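PDB 1VL0: DTDP-4-dehydrorhamnose reductase, rfbD ortholog from Clostridium acetobutylicum, which probably catalyses the reduction of dTDP-6-deoxy-L-lyxo-4-hexulose to dTDP-L-rhamnose with a nicotinamide cofactor, a step of dTDP-L-rhamnose biosynthesis. Local coordinates for residues A[85-90]-A[137-142]; A[126-131]-A[264-269]; A[222-227]-A[277-282]. All blocks are in the same frame, centred on the assembly; numbering follows the deposited sequence.

Interaction 1. Residues A[85-90]-A[137-142]; sequences LAYKIN and YGKTKL. With NAI (1,4-dihydronicotinamide adenine dinucleotide), chain D.
The Tyr-87 ring receives the methyl of Thr-140 squarely on one face: CG2 lies 3.7 Å from the ring centroid and only 5° off its normal, a CH-pi contact. Phe-128 of a neighbouring subunit also stacks with this ring, and the Tyr-87 OH rests on the Lys-139 chain, 3.2 Å from CE. The second ring, Tyr-137, carries Lys-141 CG over one face near the rim, and the ribose oxygen O2D of the dinucleotide comes in at its edge. Asn-90 turns its amide almost perpendicular to this ring. Its ND2 donates to Thr-140 OG1 at 3.1 Å, nearly straight and in the amide plane, while OD1 takes the backbone N-H of His-73, fixing the amide at both ends. OG1 is also hydrogen-bonded to Ala-136 O, one turn back. Tyr-137 and Lys-141 form the YxxxK pair of the short-chain dehydrogenase/reductase family. With CG anti to the backbone N (chi1 176°), Tyr-137 reaches the cofactor, its OH 2.8 Å from O2D. Lys-141, bent at chi2 and chi3, hydrogen-bonds through NZ to O2D (3.0 Å), to O3D and to the carbonyl O of Ile-111, and a water joins NZ to Asn-90 O. The axes of segments 85-90 and 137-142, on helices 83-104 and 136-151, approach to 8.5 Å and cross at -36°. Tyr-137 and Lys-141 pack on strand 107-113, and helix 76-81 covers Ala-86 and Tyr-137.

Interaction 2. Residues A[126-131]-A[264-269]; sequences TEFDEV and RNYMLE
Glu-127 points its side chain at the start of helix 266-270, and nearly every atom finds Met-267, a selenomethionine. CB lies 4.0 Å from Met-267 CG; CG comes closer to the same atom; then the chain bends at chi2 (87°), which brings CD to 3.4 Å from Met-267 CG and lays the carboxylate against the helix backbone. There OE1 sits beside Tyr-266 CB, and OE2 accepts the Met-267 N-H at 3.1 Å, the donor lying well above the carboxylate plane. OE2 also accepts the backbone N-H of His-217 and a water that bridges to Leu-268 N, so this one oxygen gathers three donors, which would probably stabilise its negative charge. Glu-127 belongs to a type I turn from Thr-126 to Asp-129, braced by an ST turn in which Thr-126 OG1 accepts from Phe-128 N. Thr-126 CG2 lies alongside the Tyr-266 ring, 3.7 Å from CD2. The Phe-128 and Tyr-266 side chains cross at about a right angle, with Tyr-266 CD2 at the edge of the Phe-128 ring, and Phe-128 CZ touches Met-267 SE at 3.7 Å in an oblique Met-aromatic contact. The Tyr-266 OH bonds to Asp-84 of a neighbouring subunit.

Interaction 3. Residues A[222-227]-A[277-282]; sequences GICSWY and REWKES
A sulfur-aromatic contact joins the short strand 224-225 to the first turn of helix 279-290. Cys-224 SG stands over one face of Trp-279, 3.8 Å from the centroid of the six-membered ring and 21° off its normal, with CZ2 the closest ring atom at 3.5 Å. Lys-280 CG covers the opposite face, so the indole is sandwiched between a thiol and an aliphatic chain. Both Cys-224 SG (chi1 69°) and Trp-279 CG (chi1 72°) sit between their own backbone N and carbonyl carbon, and it is this pair of torsions that brings sulfur and ring together. At the indole edge Gly-222 CA lies 4.1 Å from CD1. A water in the ring plane accepts from Ile-223 N at 3.0 Å and, weakly, from Trp-279 NE1, so it links the loop to the tryptophan. No direct hydrogen bond crosses between the two segments. Glu-278, the N-cap residue of the helix, brings OE1 near Gly-222 at the exposed rim. Around this, Lys-221 holds the helix start through backbone bonds with Arg-277 and Trp-279, and strand 191-196 completes the setting: it pairs antiparallel with 224-225, with backbone hydrogen bonds between Cys-224 and Gly-192, while its Thr-193 and Pro-194 pack against Trp-279.

In the fold
From the N terminus, the chain runs through the first, parallel strands of the Rossmann-type sheet to helix 83-104, and interaction 1 closes the first loop when helix 136-151 packs back on it. Before that loop is complete, the turn at 126-131 opens interaction 2, so the two cross; they also touch, Leu-142 CD2 lying 3.8 Å from Val-131 CG2. Interaction 2 closes much later, at helix 266-270, tying the loop after strand 107-113 to the C-terminal part. Interaction 3 opens within this span at 222-227 and closes at 277-282, joining strand 224-225 to the last helix, 279-290, and crossing interaction 2 without touching it. It follows interaction 1 in series, on the opposite side of the chain's centre.

Interaction 1. Residues A[85-90]-A[137-142]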
loop_
_atom_site.group_PDB
_atom_site.type_symbol
_atom_site.label_atom_id
_atom_site.label_comp_id
_atom_site.label_asym_id
_atom_site.label_seq_id
_atom_site.Cartn_x
_atom_site.Cartn_y
_atom_site.Cartn_z
ATOM N N LEU A 85 -12.979 -5.297 20.057
ATOM C CA LEU A 85 -11.939 -4.837 20.941
ATOM C C LEU A 85 -10.550 -5.105 20.382
ATOM O O LEU A 85 -9.666 -4.267 20.509
ATOM C CB LEU A 85 -12.110 -5.476 22.336
ATOM C CG LEU A 85 -11.124 -4.963 23.399
ATOM C CD1 LEU A 85 -11.269 -3.461 23.607
ATOM C CD2 LEU A 85 -11.315 -5.695 24.725
ATOM N N ALA A 86 -10.335 -6.271 19.782
ATOM C CA ALA A 86 -9.056 -6.539 19.122
ATOM C C ALA A 86 -8.764 -5.519 18.011
ATOM O O ALA A 86 -7.644 -5.071 17.862
ATOM C CB ALA A 86 -9.061 -7.946 18.549
ATOM N N TYR A 87 -9.773 -5.175 17.221
ATOM C CA TYR A 87 -9.614 -4.201 16.144
ATOM C C TYR A 87 -9.264 -2.839 16.735
ATOM O O TYR A 87 -8.324 -2.197 16.288
ATOM C CB TYR A 87 -10.875 -4.115 15.248
ATOM C CG TYR A 87 -10.762 -4.963 14.013
ATOM C CD1 TYR A 87 -9.751 -4.715 13.069
ATOM C CD2 TYR A 87 -11.637 -5.986 13.763
ATOM C CE1 TYR A 87 -9.622 -5.456 11.922
ATOM C CE2 TYR A 87 -11.506 -6.738 12.612
ATOM C CZ TYR A 87 -10.490 -6.482 11.704
ATOM O OH TYR A 87 -10.358 -7.251 10.565
ATOM N N LYS A 88 -9.949 -2.460 17.821
ATOM C CA LYS A 88 -9.704 -1.166 18.433
ATOM C C LYS A 88 -8.277 -1.046 18.929
ATOM O O LYS A 88 -7.620 -0.034 18.683
ATOM C CB LYS A 88 -10.651 -0.900 19.613
ATOM C CG LYS A 88 -12.077 -0.657 19.232
ATOM C CD LYS A 88 -12.890 -0.298 20.505
ATOM C CE LYS A 88 -14.374 -0.155 20.169
ATOM N NZ LYS A 88 -15.242 0.210 21.317
ATOM N N ILE A 89 -7.803 -2.077 19.639
ATOM C CA ILE A 89 -6.482 -2.014 20.225
ATOM C C ILE A 89 -5.401 -2.341 19.206
ATOM O O ILE A 89 -4.367 -1.710 19.179
ATOM C CB ILE A 89 -6.374 -2.963 21.450
ATOM C CG1 ILE A 89 -7.413 -2.563 22.522
ATOM C CG2 ILE A 89 -4.941 -2.877 22.071
ATOM C CD1 ILE A 89 -7.376 -3.427 23.823
ATOM N N ASN A 90 -5.617 -3.382 18.411
ATOM C CA ASN A 90 -4.563 -3.893 17.534
ATOM C C ASN A 90 -4.453 -3.162 16.193
ATOM O O ASN A 90 -3.393 -3.221 15.577
ATOM C CB ASN A 90 -4.730 -5.401 17.298
ATOM C CG ASN A 90 -4.416 -6.216 18.528
ATOM O OD1 ASN A 90 -3.768 -5.738 19.448
ATOM N ND2 ASN A 90 -4.883 -7.460 18.558
ATOM N N TYR A 137 -6.514 -12.340 16.105
ATOM C CA TYR A 137 -5.318 -11.676 16.551
ATOM C C TYR A 137 -4.453 -11.305 15.353
ATOM O O TYR A 137 -4.044 -10.166 15.199
ATOM C CB TYR A 137 -4.549 -12.579 17.507
ATOM C CG TYR A 137 -3.226 -11.997 17.943
ATOM C CD1 TYR A 137 -3.177 -10.816 18.683
ATOM C CD2 TYR A 137 -2.036 -12.605 17.602
ATOM C CE1 TYR A 137 -1.970 -10.287 19.064
ATOM C CE2 TYR A 137 -0.799 -12.078 17.983
ATOM C CZ TYR A 137 -0.759 -10.939 18.692
ATOM O OH TYR A 137 0.473 -10.439 19.066
ATOM N N GLY A 138 -4.172 -12.272 14.481
ATOM C CA GLY A 138 -3.317 -11.984 13.338
ATOM C C GLY A 138 -3.902 -10.955 12.370
ATOM O O GLY A 138 -3.209 -10.089 11.831
ATOM N N LYS A 139 -5.193 -11.070 12.130
ATOM C CA LYS A 139 -5.875 -10.212 11.170
ATOM C C LYS A 139 -5.878 -8.768 11.654
ATOM O O LYS A 139 -5.604 -7.860 10.898
ATOM C CB LYS A 139 -7.309 -10.719 10.953
ATOM C CG LYS A 139 -8.241 -9.734 10.220
ATOM C CD LYS A 139 -7.740 -9.335 8.794
ATOM C CE LYS A 139 -8.789 -8.456 8.073
ATOM N NZ LYS A 139 -8.442 -8.188 6.621
ATOM N N THR A 140 -6.187 -8.582 12.926
ATOM C CA THR A 140 -6.210 -7.225 13.538
ATOM C C THR A 140 -4.835 -6.591 13.664
ATOM O O THR A 140 -4.694 -5.402 13.469
ATOM C CB THR A 140 -6.887 -7.247 14.925
ATOM O OG1 THR A 140 -6.169 -8.107 15.849
ATOM C CG2 THR A 140 -8.330 -7.781 14.816
ATOM N N LYS A 141 -3.822 -7.379 14.004
ATOM C CA LYS A 141 -2.448 -6.879 14.026
ATOM C C LYS A 141 -2.012 -6.523 12.607
ATOM O O LYS A 141 -1.355 -5.539 12.402
ATOM C CB LYS A 141 -1.471 -7.909 14.601
ATOM C CG LYS A 141 -1.650 -8.244 16.064
ATOM C CD LYS A 141 -1.204 -7.058 16.962
ATOM C CE LYS A 141 0.306 -6.791 16.894
ATOM N NZ LYS A 141 0.673 -5.651 17.786
ATOM N N LEU A 142 -2.374 -7.323 11.619
ATOM C CA LEU A 142 -2.033 -6.986 10.220
ATOM C C LEU A 142 -2.633 -5.657 9.753
ATOM O O LEU A 142 -1.981 -4.859 9.108
ATOM C CB LEU A 142 -2.463 -8.079 9.263
ATOM C CG LEU A 142 -2.162 -7.791 7.788
ATOM C CD1 LEU A 142 -0.713 -7.766 7.481
ATOM C CD2 LEU A 142 -2.833 -8.841 6.918
HETATM P PA NAI D . 2.185 -7.174 27.157
HETATM O O1A NAI D . 0.872 -7.902 27.084
HETATM O O2A NAI D . 3.144 -7.738 28.177
HETATM O O5B NAI D . 1.838 -5.619 27.347
HETATM C C5B NAI D . 0.922 -5.036 26.441
HETATM C C4B NAI D . 0.370 -3.728 26.992
HETATM O O4B NAI D . -0.799 -3.359 26.263
HETATM C C3B NAI D . -0.094 -3.767 28.446
HETATM O O3B NAI D . 0.739 -2.957 29.254
HETATM C C2B NAI D . -1.529 -3.227 28.350
HETATM O O2B NAI D . -2.008 -2.559 29.510
HETATM C C1B NAI D . -1.392 -2.372 27.086
HETATM N N9A NAI D . -2.607 -1.763 26.514
HETATM C C8A NAI D . -3.786 -2.416 26.286
HETATM N N7A NAI D . -4.671 -1.529 25.786
HETATM C C5A NAI D . -4.102 -0.305 25.703
HETATM C C6A NAI D . -4.593 0.927 25.264
HETATM N N6A NAI D . -5.842 1.056 24.844
HETATM N N1A NAI D . -3.766 2.027 25.287
HETATM C C2A NAI D . -2.447 1.898 25.736
HETATM N N3A NAI D . -1.970 0.697 26.196
HETATM C C4A NAI D . -2.782 -0.418 26.169
HETATM O O3 NAI D . 2.814 -7.142 25.682
HETATM P PN NAI D . 4.228 -7.769 25.203
HETATM O O1N NAI D . 5.328 -6.813 25.430
HETATM O O2N NAI D . 4.247 -9.202 25.575
HETATM O O5D NAI D . 4.012 -7.602 23.608
HETATM C C5D NAI D . 4.626 -6.502 22.949
HETATM C C4D NAI D . 4.304 -6.558 21.479
HETATM O O4D NAI D . 4.760 -7.794 20.886
HETATM C C3D NAI D . 2.806 -6.443 21.202
HETATM O O3D NAI D . 2.701 -5.454 20.217
HETATM C C2D NAI D . 2.378 -7.818 20.690
HETATM O O2D NAI D . 1.320 -7.867 19.738
HETATM C C1D NAI D . 3.697 -8.308 20.082
HETATM N N1N NAI D . 3.831 -9.763 20.060
HETATM C C2N NAI D . 4.044 -10.430 21.245
HETATM C C3N NAI D . 4.197 -11.814 21.200
HETATM C C7N NAI D . 4.080 -12.625 22.456
HETATM O O7N NAI D . 4.540 -13.949 22.412
HETATM N N7N NAI D . 3.558 -12.089 23.566
HETATM C C4N NAI D . 4.137 -12.487 19.971
HETATM C C5N NAI D . 3.919 -11.797 18.779
HETATM C C6N NAI D . 3.767 -10.416 18.864
HETATM O O HOH W 1 -1.012 -3.641 17.407
#

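Interaction 2. Residues A[126-131]-A[264-269]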
loop_
_atom_site.group_PDB
_atom_site.type_symbol
_atom_site.label_atom_id
_atom_site.label_comp_id
_atom_site.label_asym_id
_atom_site.label_seq_id
_atom_site.Cartn_x
_atom_site.Cartn_y
_atom_site.Cartn_z
ATOM N N THR A 126 10.529 -14.756 5.460
ATOM C CA THR A 126 11.090 -13.406 5.342
ATOM C C THR A 126 10.020 -12.332 5.245
ATOM O O THR A 126 8.853 -12.592 5.031
ATOM C CB THR A 126 12.009 -13.226 4.149
ATOM O OG1 THR A 126 11.235 -12.943 2.990
ATOM C CG2 THR A 126 12.843 -14.426 3.870
ATOM N N GLU A 127 10.465 -11.105 5.424
ATOM C CA GLU A 127 9.592 -9.952 5.343
ATOM C C GLU A 127 8.956 -9.762 3.951
ATOM O O GLU A 127 8.079 -8.959 3.810
ATOM C CB GLU A 127 10.416 -8.714 5.659
ATOM C CG GLU A 127 10.990 -8.657 7.074
ATOM C CD GLU A 127 12.348 -9.341 7.261
ATOM O OE1 GLU A 127 12.716 -10.249 6.463
ATOM O OE2 GLU A 127 13.032 -8.982 8.245
ATOM N N PHE A 128 9.463 -10.468 2.929
ATOM C CA PHE A 128 8.960 -10.357 1.570
ATOM C C PHE A 128 7.969 -11.473 1.222
ATOM O O PHE A 128 7.464 -11.519 0.139
ATOM C CB PHE A 128 10.112 -10.365 0.568
ATOM C CG PHE A 128 11.160 -9.338 0.848
ATOM C CD1 PHE A 128 10.847 -7.997 0.828
ATOM C CD2 PHE A 128 12.440 -9.702 1.195
ATOM C CE1 PHE A 128 11.817 -7.012 1.129
ATOM C CE2 PHE A 128 13.405 -8.738 1.491
ATOM C CZ PHE A 128 13.082 -7.377 1.438
ATOM N N ASP A 129 7.726 -12.374 2.153
ATOM C CA ASP A 129 6.761 -13.420 1.974
ATOM C C ASP A 129 5.336 -12.915 2.191
ATOM O O ASP A 129 5.123 -11.926 2.864
ATOM C CB ASP A 129 7.079 -14.554 2.948
ATOM C CG ASP A 129 8.321 -15.328 2.544
ATOM O OD1 ASP A 129 8.622 -15.360 1.328
ATOM O OD2 ASP A 129 9.033 -15.924 3.357
ATOM N N GLU A 130 4.348 -13.618 1.649
ATOM C CA GLU A 130 2.988 -13.123 1.752
ATOM C C GLU A 130 2.242 -13.481 3.032
ATOM O O GLU A 130 2.302 -14.587 3.556
ATOM C CB GLU A 130 2.184 -13.456 0.494
ATOM C CG GLU A 130 1.373 -14.725 0.450
ATOM C CD GLU A 130 0.497 -14.766 -0.829
ATOM O OE1 GLU A 130 -0.391 -13.872 -1.000
ATOM O OE2 GLU A 130 0.720 -15.675 -1.679
ATOM N N VAL A 131 1.555 -12.467 3.552
ATOM C CA VAL A 131 0.787 -12.574 4.772
ATOM C C VAL A 131 -0.523 -13.259 4.467
ATOM O O VAL A 131 -0.985 -13.235 3.319
ATOM C CB VAL A 131 0.559 -11.178 5.406
ATOM C CG1 VAL A 131 1.889 -10.547 5.730
ATOM C CG2 VAL A 131 -0.276 -10.292 4.452
ATOM N N ARG A 264 12.645 -15.533 9.586
ATOM C CA ARG A 264 14.007 -15.181 9.305
ATOM C C ARG A 264 14.138 -13.668 9.527
ATOM O O ARG A 264 13.291 -12.898 9.073
ATOM C CB ARG A 264 14.331 -15.530 7.876
ATOM C CG ARG A 264 15.761 -15.357 7.515
ATOM C CD ARG A 264 16.111 -15.902 6.171
ATOM N NE ARG A 264 17.495 -15.559 5.839
ATOM C CZ ARG A 264 18.112 -15.839 4.696
ATOM N NH1 ARG A 264 17.491 -16.496 3.763
ATOM N NH2 ARG A 264 19.362 -15.448 4.496
ATOM N N ASN A 265 15.211 -13.249 10.186
ATOM C CA ASN A 265 15.512 -11.860 10.376
ATOM C C ASN A 265 16.283 -11.362 9.154
ATOM O O ASN A 265 17.417 -10.809 9.266
ATOM C CB ASN A 265 16.372 -11.630 11.635
ATOM C CG ASN A 265 15.638 -11.830 12.970
ATOM O OD1 ASN A 265 14.545 -12.386 13.077
ATOM N ND2 ASN A 265 16.290 -11.417 14.005
ATOM N N TYR A 266 15.636 -11.443 7.992
ATOM C CA TYR A 266 16.278 -11.194 6.670
ATOM C C TYR A 266 16.639 -9.735 6.425
ATOM O O TYR A 266 17.710 -9.399 5.946
ATOM C CB TYR A 266 15.360 -11.711 5.588
ATOM C CG TYR A 266 16.001 -11.979 4.254
ATOM C CD1 TYR A 266 17.276 -12.478 4.138
ATOM C CD2 TYR A 266 15.288 -11.728 3.078
ATOM C CE1 TYR A 266 17.842 -12.716 2.868
ATOM C CE2 TYR A 266 15.816 -11.941 1.856
ATOM C CZ TYR A 266 17.103 -12.452 1.746
ATOM O OH TYR A 266 17.590 -12.675 0.477
HETATM N N MSE A 267 15.766 -8.841 6.818
HETATM C CA MSE A 267 16.058 -7.404 6.621
HETATM C C MSE A 267 17.213 -6.942 7.451
HETATM O O MSE A 267 17.989 -6.063 7.029
HETATM C CB MSE A 267 14.819 -6.567 6.938
HETATM C CG MSE A 267 13.785 -6.631 5.837
HETATM SE SE MSE A 267 14.331 -5.450 4.342
HETATM C CE MSE A 267 14.240 -3.723 5.250
ATOM N N LEU A 268 17.342 -7.490 8.651
ATOM C CA LEU A 268 18.540 -7.227 9.451
ATOM C C LEU A 268 19.808 -7.753 8.797
ATOM O O LEU A 268 20.813 -7.027 8.680
ATOM C CB LEU A 268 18.377 -7.778 10.855
ATOM C CG LEU A 268 17.435 -6.980 11.762
ATOM C CD1 LEU A 268 17.281 -7.714 13.097
ATOM C CD2 LEU A 268 17.917 -5.543 12.000
ATOM N N GLU A 269 19.745 -8.993 8.323
ATOM C CA GLU A 269 20.857 -9.611 7.598
ATOM C C GLU A 269 21.267 -8.827 6.352
ATOM O O GLU A 269 22.433 -8.698 6.047
ATOM C CB GLU A 269 20.479 -11.023 7.172
ATOM C CG GLU A 269 20.322 -12.019 8.308
ATOM C CD GLU A 269 19.768 -13.392 7.814
ATOM O OE1 GLU A 269 19.609 -13.585 6.614
ATOM O OE2 GLU A 269 19.483 -14.288 8.635
HETATM O O HOH W 2 14.928 -8.638 10.028
#

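Interaction 3. Residues A[222-227]-A[277-282]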
loop_
_atom_site.group_PDB
_atom_site.type_symbol
_atom_site.label_atom_id
_atom_site.label_comp_id
_atom_site.label_asym_id
_atom_site.label_seq_id
_atom_site.Cartn_x
_atom_site.Cartn_y
_atom_site.Cartn_z
ATOM N N GLY A 222 17.887 -19.342 15.499
ATOM C CA GLY A 222 17.584 -20.733 15.721
ATOM C C GLY A 222 16.118 -21.070 15.532
ATOM O O GLY A 222 15.326 -20.251 15.067
ATOM N N ILE A 223 15.775 -22.299 15.904
ATOM C CA ILE A 223 14.446 -22.874 15.691
ATOM C C ILE A 223 14.203 -24.011 16.679
ATOM O O ILE A 223 15.085 -24.804 16.924
ATOM C CB ILE A 223 14.327 -23.394 14.234
ATOM C CG1 ILE A 223 13.102 -24.304 14.063
ATOM C CG2 ILE A 223 15.603 -24.167 13.833
ATOM C CD1 ILE A 223 12.873 -24.782 12.652
ATOM N N CYS A 224 12.997 -24.074 17.244
ATOM C CA CYS A 224 12.561 -25.211 18.040
ATOM C C CYS A 224 11.035 -25.274 18.145
ATOM O O CYS A 224 10.330 -24.390 17.679
ATOM C CB CYS A 224 13.210 -25.145 19.419
ATOM S SG CYS A 224 12.630 -23.780 20.483
ATOM N N SER A 225 10.531 -26.357 18.723
ATOM C CA SER A 225 9.128 -26.470 19.091
ATOM C C SER A 225 8.914 -25.965 20.512
ATOM O O SER A 225 9.893 -25.788 21.260
ATOM C CB SER A 225 8.683 -27.934 19.045
ATOM O OG SER A 225 9.312 -28.653 20.107
ATOM N N TRP A 226 7.643 -25.789 20.909
ATOM C CA TRP A 226 7.310 -25.453 22.312
ATOM C C TRP A 226 7.805 -26.518 23.280
ATOM O O TRP A 226 8.252 -26.178 24.390
ATOM C CB TRP A 226 5.822 -25.219 22.540
ATOM C CG TRP A 226 5.277 -24.017 21.884
ATOM C CD1 TRP A 226 4.498 -23.985 20.752
ATOM C CD2 TRP A 226 5.403 -22.656 22.316
ATOM N NE1 TRP A 226 4.157 -22.688 20.445
ATOM C CE2 TRP A 226 4.706 -21.852 21.381
ATOM C CE3 TRP A 226 6.064 -22.028 23.380
ATOM C CZ2 TRP A 226 4.625 -20.464 21.496
ATOM C CZ3 TRP A 226 6.006 -20.657 23.485
ATOM C CH2 TRP A 226 5.285 -19.879 22.546
ATOM N N TYR A 227 7.730 -27.784 22.858
ATOM C CA TYR A 227 8.265 -28.911 23.611
ATOM C C TYR A 227 9.784 -28.705 23.887
ATOM O O TYR A 227 10.244 -28.749 25.019
ATOM C CB TYR A 227 7.955 -30.235 22.884
ATOM C CG TYR A 227 8.776 -31.405 23.397
ATOM C CD1 TYR A 227 8.434 -32.068 24.582
ATOM C CD2 TYR A 227 9.935 -31.805 22.725
ATOM C CE1 TYR A 227 9.208 -33.109 25.064
ATOM C CE2 TYR A 227 10.712 -32.832 23.190
ATOM C CZ TYR A 227 10.346 -33.488 24.368
ATOM O OH TYR A 227 11.119 -34.520 24.818
ATOM N N ARG A 277 20.611 -12.970 19.469
ATOM C CA ARG A 277 21.423 -14.082 19.879
ATOM C C ARG A 277 20.669 -15.367 19.671
ATOM O O ARG A 277 19.456 -15.386 19.468
ATOM C CB ARG A 277 21.803 -13.952 21.362
ATOM C CG ARG A 277 22.678 -12.771 21.659
ATOM C CD ARG A 277 22.772 -12.457 23.092
ATOM N NE ARG A 277 21.477 -12.067 23.625
ATOM C CZ ARG A 277 21.245 -11.752 24.875
ATOM N NH1 ARG A 277 22.217 -11.789 25.768
ATOM N NH2 ARG A 277 20.033 -11.381 25.229
ATOM N N GLU A 278 21.416 -16.449 19.722
ATOM C CA GLU A 278 20.846 -17.804 19.696
ATOM C C GLU A 278 19.874 -17.927 20.867
ATOM O O GLU A 278 20.152 -17.455 21.974
ATOM C CB GLU A 278 21.973 -18.837 19.857
ATOM C CG GLU A 278 22.897 -18.993 18.666
ATOM C CD GLU A 278 22.218 -19.642 17.479
ATOM O OE1 GLU A 278 21.225 -20.423 17.671
ATOM O OE2 GLU A 278 22.690 -19.352 16.350
ATOM N N TRP A 279 18.755 -18.612 20.627
ATOM C CA TRP A 279 17.673 -18.589 21.561
ATOM C C TRP A 279 18.074 -19.145 22.919
ATOM O O TRP A 279 17.703 -18.619 23.939
ATOM C CB TRP A 279 16.460 -19.292 20.961
ATOM C CG TRP A 279 16.478 -20.777 20.823
ATOM C CD1 TRP A 279 16.836 -21.499 19.717
ATOM C CD2 TRP A 279 16.036 -21.733 21.796
ATOM N NE1 TRP A 279 16.654 -22.840 19.945
ATOM C CE2 TRP A 279 16.175 -23.023 21.214
ATOM C CE3 TRP A 279 15.562 -21.641 23.112
ATOM C CZ2 TRP A 279 15.853 -24.200 21.903
ATOM C CZ3 TRP A 279 15.233 -22.766 23.780
ATOM C CH2 TRP A 279 15.366 -24.066 23.165
ATOM N N LYS A 280 18.915 -20.156 22.944
ATOM C CA LYS A 280 19.317 -20.759 24.236
ATOM C C LYS A 280 20.163 -19.836 25.093
ATOM O O LYS A 280 20.091 -19.858 26.317
ATOM C CB LYS A 280 20.060 -22.061 23.985
ATOM C CG LYS A 280 19.110 -23.196 23.582
ATOM C CD LYS A 280 19.868 -24.454 23.376
ATOM C CE LYS A 280 18.938 -25.600 22.983
ATOM N NZ LYS A 280 19.761 -26.816 22.756
ATOM N N GLU A 281 20.954 -18.999 24.443
ATOM C CA GLU A 281 21.769 -18.014 25.145
ATOM C C GLU A 281 20.913 -16.917 25.808
ATOM O O GLU A 281 21.149 -16.529 26.939
ATOM C CB GLU A 281 22.750 -17.406 24.152
ATOM C CG GLU A 281 23.750 -16.425 24.726
ATOM C CD GLU A 281 24.703 -15.829 23.672
ATOM O OE1 GLU A 281 24.738 -16.330 22.518
ATOM O OE2 GLU A 281 25.397 -14.833 24.006
ATOM N N SER A 282 19.946 -16.383 25.057
ATOM C CA SER A 282 19.041 -15.411 25.546
ATOM C C SER A 282 18.232 -15.964 26.708
ATOM O O SER A 282 17.974 -15.280 27.706
ATOM C CB SER A 282 18.108 -14.965 24.414
ATOM O OG SER A 282 18.823 -14.210 23.466
HETATM O O HOH W 3 18.208 -23.671 16.962
#